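2-oxoglutarate-dependent dioxygenase DAO (Oryza sativa subsp. indica, PDB 6KUN) is a non-haem iron dioxygenase that probably uses 2-oxoglutarate to oxidise the auxin indole-3-acetic acid irreversibly to inactive 2-oxoindole-3-acetic acid. Local coordinates at residues 48-51 and 52-56; 183-186 and 187-190. All coordinates share one frame; numbering follows the deposited sequence.

Contact 1: residues 48-51 and 52-56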
loop_
_atom_site.group_PDB
_atom_site.type_symbol
_atom_site.label_atom_id
_atom_site.label_comp_id
_atom_site.label_asym_id
_atom_site.label_seq_id
_atom_site.Cartn_x
_atom_site.Cartn_y
_atom_site.Cartn_z
ATOM N N GLU B 48 -0.879 6.171 7.461
ATOM C CA GLU B 48 -1.192 6.110 8.890
ATOM C C GLU B 48 -2.622 5.611 9.115
ATOM O O GLU B 48 -2.883 4.867 10.077
ATOM C CB GLU B 48 -0.993 7.496 9.508
ATOM C CG GLU B 48 0.418 8.007 9.351
ATOM C CD GLU B 48 0.575 9.448 9.766
ATOM O OE1 GLU B 48 -0.401 10.026 10.283
ATOM O OE2 GLU B 48 1.679 10.001 9.564
ATOM N N MET B 49 -3.548 5.987 8.227
ATOM C CA MET B 49 -4.934 5.559 8.372
ATOM C C MET B 49 -5.092 4.073 8.071
ATOM O O MET B 49 -5.872 3.376 8.729
ATOM C CB MET B 49 -5.828 6.376 7.445
ATOM C CG MET B 49 -7.271 5.994 7.524
ATOM S SD MET B 49 -7.849 6.369 9.190
ATOM C CE MET B 49 -9.595 6.025 8.968
ATOM N N LYS B 50 -4.383 3.563 7.064
ATOM C CA LYS B 50 -4.456 2.128 6.786
ATOM C C LYS B 50 -4.067 1.314 8.016
ATOM O O LYS B 50 -4.729 0.323 8.348
ATOM C CB LYS B 50 -3.537 1.775 5.600
ATOM C CG LYS B 50 -3.634 0.326 5.170
ATOM C CD LYS B 50 -2.556 -0.056 4.146
ATOM C CE LYS B 50 -2.718 0.673 2.816
ATOM N NZ LYS B 50 -1.446 0.669 2.027
ATOM N N ALA B 51 -3.027 1.745 8.726
ATOM C CA ALA B 51 -2.608 1.070 9.953
ATOM C C ALA B 51 -3.632 1.258 11.073
ATOM O O ALA B 51 -3.984 0.307 11.775
ATOM C CB ALA B 51 -1.251 1.604 10.388
ATOM N N ALA B 52 -4.131 2.481 11.254
ATOM C CA ALA B 52 -5.088 2.740 12.319
ATOM C C ALA B 52 -6.360 1.919 12.133
ATOM O O ALA B 52 -6.873 1.329 13.090
ATOM C CB ALA B 52 -5.435 4.234 12.367
ATOM N N VAL B 53 -6.886 1.863 10.913
ATOM C CA VAL B 53 -8.104 1.090 10.684
ATOM C C VAL B 53 -7.870 -0.387 10.965
ATOM O O VAL B 53 -8.734 -1.084 11.527
ATOM C CB VAL B 53 -8.611 1.316 9.254
ATOM C CG1 VAL B 53 -9.804 0.417 8.982
ATOM C CG2 VAL B 53 -9.052 2.780 9.080
ATOM N N ARG B 54 -6.716 -0.901 10.557
ATOM C CA ARG B 54 -6.383 -2.287 10.879
ATOM C C ARG B 54 -6.190 -2.496 12.369
ATOM O O ARG B 54 -6.598 -3.538 12.883
ATOM C CB ARG B 54 -5.152 -2.706 10.085
ATOM C CG ARG B 54 -5.563 -3.302 8.722
ATOM C CD ARG B 54 -4.601 -3.017 7.590
ATOM N NE ARG B 54 -3.208 -3.153 7.984
ATOM C CZ ARG B 54 -2.187 -3.218 7.132
ATOM N NH1 ARG B 54 -2.403 -3.179 5.819
ATOM N NH2 ARG B 54 -0.950 -3.336 7.592
ATOM N N ALA B 55 -5.657 -1.497 13.076
ATOM C CA ALA B 55 -5.554 -1.571 14.529
ATOM C C ALA B 55 -6.935 -1.599 15.183
ATOM O O ALA B 55 -7.182 -2.396 16.094
ATOM C CB ALA B 55 -4.743 -0.389 15.050
ATOM N N LEU B 56 -7.863 -0.781 14.697
ATOM C CA LEU B 56 -9.213 -0.793 15.225
ATOM C C LEU B 56 -9.839 -2.166 15.061
ATOM O O LEU B 56 -10.489 -2.689 15.976
ATOM C CB LEU B 56 -10.079 0.252 14.529
ATOM C CG LEU B 56 -9.898 1.678 14.970
ATOM C CD1 LEU B 56 -10.862 2.520 14.132
ATOM C CD2 LEU B 56 -10.121 1.807 16.488
#
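Arg-54, one turn further along, lies alongside Lys-50 in the alpha-helix 43-57, a worked example of how i to i+4 neighbours share a helix face. The backbone rungs come first: Val-53 N reaches Met-49 O over 2.8 Å in a nearly straight bond (172°), while Arg-54 N holds Lys-50 O more loosely at 3.2 Å. The arginine then leans back over that same carbonyl. Its CB is 3.5 Å from Lys-50 O, CG stays close by, CD comes to 3.4 Å from Lys-50 O, and NE is still near that oxygen. Bends at chi2 and chi3 (42°) bring the guanidinium round beside the lysine chain, where NH1 lies 3.5 Å from Lys-50 CD. With an alanine here, the Lys-50 methylenes would probably lose the flank that NH1 provides, and Pro-208 of the second subunit its packing partner. The like charges stay apart, and Lys-50 NZ turns instead to Glu-186, modelled as a salt bridge though doubtfully short. Elsewhere Met-49 and Val-53 are buried against strands 151-158 and 242-249 of the large sheet. A bend at chi2 (64°) carries the Met-49 methyl forward, and its CE presses to 3.3 Å from Val-53 CG2, tighter than usual van der Waals contact.

Contact 2: residues 183-186 and 187-190; sequences QEDE and CVGG
Glu-184 lays its extended side chain against the backbone of Gly-189, and this is the close-packed half of a loop that turns back on itself through an Asx turn. With CG anti to the backbone N (chi1 -173°) the carboxylate is carried across the loop, where OE2 lies 3.0 Å from Gly-189 CA. The same oxygen takes a weak hydrogen bond from Leu-191 N and forms a long, weak ion pair with Arg-242, a residue of the 2-oxoglutarate pocket, which puts Glu-184 in the second shell of that site. At the backbone angles of Gly-190 a side chain would be jammed against the preceding carbonyl oxygen. In the turn itself Asp-185 OD1 accepts Cys-187 N at 3.3 Å, the donor approaching from above the carboxylate plane, while OD2 receives Val-243 N; two backbone N-H groups thus hold the carboxylate. Asp-185 CB packs 3.4 Å from Val-188 O. On the outer side Cys-187 and Glu-186 make few side-chain contacts within the loop; Cys-187 SG is joined instead to Cys-187 of the second subunit by a disulfide, beside which the Glu-186 side chains of the two subunits also touch. The loop joins strand 179-183 of the large sheet to strand 191-194 of the smaller one, with Val-188 resting on Arg-242 of strand 242-249 and Glu-186 reaching Lys-50 of helix 43-57.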
loop_
_atom_site.group_PDB
_atom_site.type_symbol
_atom_site.label_atom_id
_atom_site.label_comp_id
_atom_site.label_asym_id
_atom_site.label_seq_id
_atom_site.Cartn_x
_atom_site.Cartn_y
_atom_site.Cartn_z
ATOM N N GLN B 183 -12.325 4.350 -0.315
ATOM C CA GLN B 183 -10.921 3.961 -0.357
ATOM C C GLN B 183 -10.838 2.448 -0.149
ATOM O O GLN B 183 -11.022 1.957 0.965
ATOM C CB GLN B 183 -10.124 4.691 0.724
ATOM C CG GLN B 183 -8.685 4.224 0.856
ATOM C CD GLN B 183 -7.686 5.325 0.561
ATOM O OE1 GLN B 183 -7.137 5.941 1.474
ATOM N NE2 GLN B 183 -7.443 5.576 -0.720
ATOM N N GLU B 184 -10.573 1.713 -1.227
ATOM C CA GLU B 184 -10.632 0.256 -1.209
ATOM C C GLU B 184 -9.290 -0.306 -0.758
ATOM O O GLU B 184 -8.259 0.360 -0.803
ATOM C CB GLU B 184 -11.005 -0.282 -2.603
ATOM C CG GLU B 184 -11.260 -1.795 -2.686
ATOM C CD GLU B 184 -11.763 -2.219 -4.062
ATOM O OE1 GLU B 184 -11.870 -1.345 -4.948
ATOM O OE2 GLU B 184 -12.053 -3.417 -4.259
ATOM N N ASP B 185 -9.323 -1.540 -0.290
ATOM C CA ASP B 185 -8.101 -2.230 0.096
ATOM C C ASP B 185 -7.214 -2.405 -1.119
ATOM O O ASP B 185 -7.658 -2.967 -2.116
ATOM C CB ASP B 185 -8.454 -3.589 0.686
ATOM C CG ASP B 185 -7.393 -4.097 1.606
ATOM O OD1 ASP B 185 -6.200 -3.828 1.335
ATOM O OD2 ASP B 185 -7.773 -4.748 2.607
ATOM N N GLU B 186 -5.966 -1.919 -1.043
ATOM C CA GLU B 186 -5.050 -2.056 -2.168
ATOM C C GLU B 186 -4.840 -3.515 -2.556
ATOM O O GLU B 186 -4.679 -3.826 -3.738
ATOM C CB GLU B 186 -3.689 -1.438 -1.826
ATOM C CG GLU B 186 -3.738 -0.021 -1.296
ATOM C CD GLU B 186 -2.357 0.491 -0.913
ATOM O OE1 GLU B 186 -2.273 1.299 0.037
ATOM O OE2 GLU B 186 -1.361 0.077 -1.559
ATOM N N CYS B 187 -4.859 -4.419 -1.587
ATOM C CA CYS B 187 -4.533 -5.812 -1.852
ATOM C C CYS B 187 -5.733 -6.650 -2.240
ATOM O O CYS B 187 -5.594 -7.576 -3.041
ATOM C CB CYS B 187 -3.862 -6.409 -0.619
ATOM S SG CYS B 187 -2.524 -5.326 -0.058
ATOM N N VAL B 188 -6.901 -6.346 -1.700
ATOM C CA VAL B 188 -8.101 -7.142 -1.890
ATOM C C VAL B 188 -9.079 -6.249 -2.643
ATOM O O VAL B 188 -9.551 -5.238 -2.096
ATOM C CB VAL B 188 -8.696 -7.610 -0.553
ATOM C CG1 VAL B 188 -9.787 -8.622 -0.791
ATOM C CG2 VAL B 188 -7.586 -8.167 0.353
ATOM N N GLY B 189 -9.342 -6.590 -3.887
ATOM C CA GLY B 189 -10.328 -5.854 -4.654
ATOM C C GLY B 189 -11.720 -6.367 -4.363
ATOM O O GLY B 189 -12.131 -6.504 -3.206
ATOM N N GLY B 190 -12.454 -6.680 -5.418
ATOM C CA GLY B 190 -13.781 -7.238 -5.290
ATOM C C GLY B 190 -14.905 -6.305 -5.688
ATOM O O GLY B 190 -15.993 -6.793 -6.013
#

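From the N terminus, the chain first meets contact 1, a turn of helix 43-57 in the N-terminal region, and only much later, after helix 111-138 and the first core strands, contact 2, the loop between strands 179-183 and 191-194. Each is local and closes no long loop, and the two follow in series without nesting or crossing. Their centres are about 14 Å apart, yet they join through the salt bridge of Lys-50 NZ and Glu-186 OE1, whose modelled length of 2.2 Å is doubtfully short. The pair probably links helix 43-57 to the jelly-roll core. Both contacts also touch the second subunit, so helix and loop both contribute to the interface.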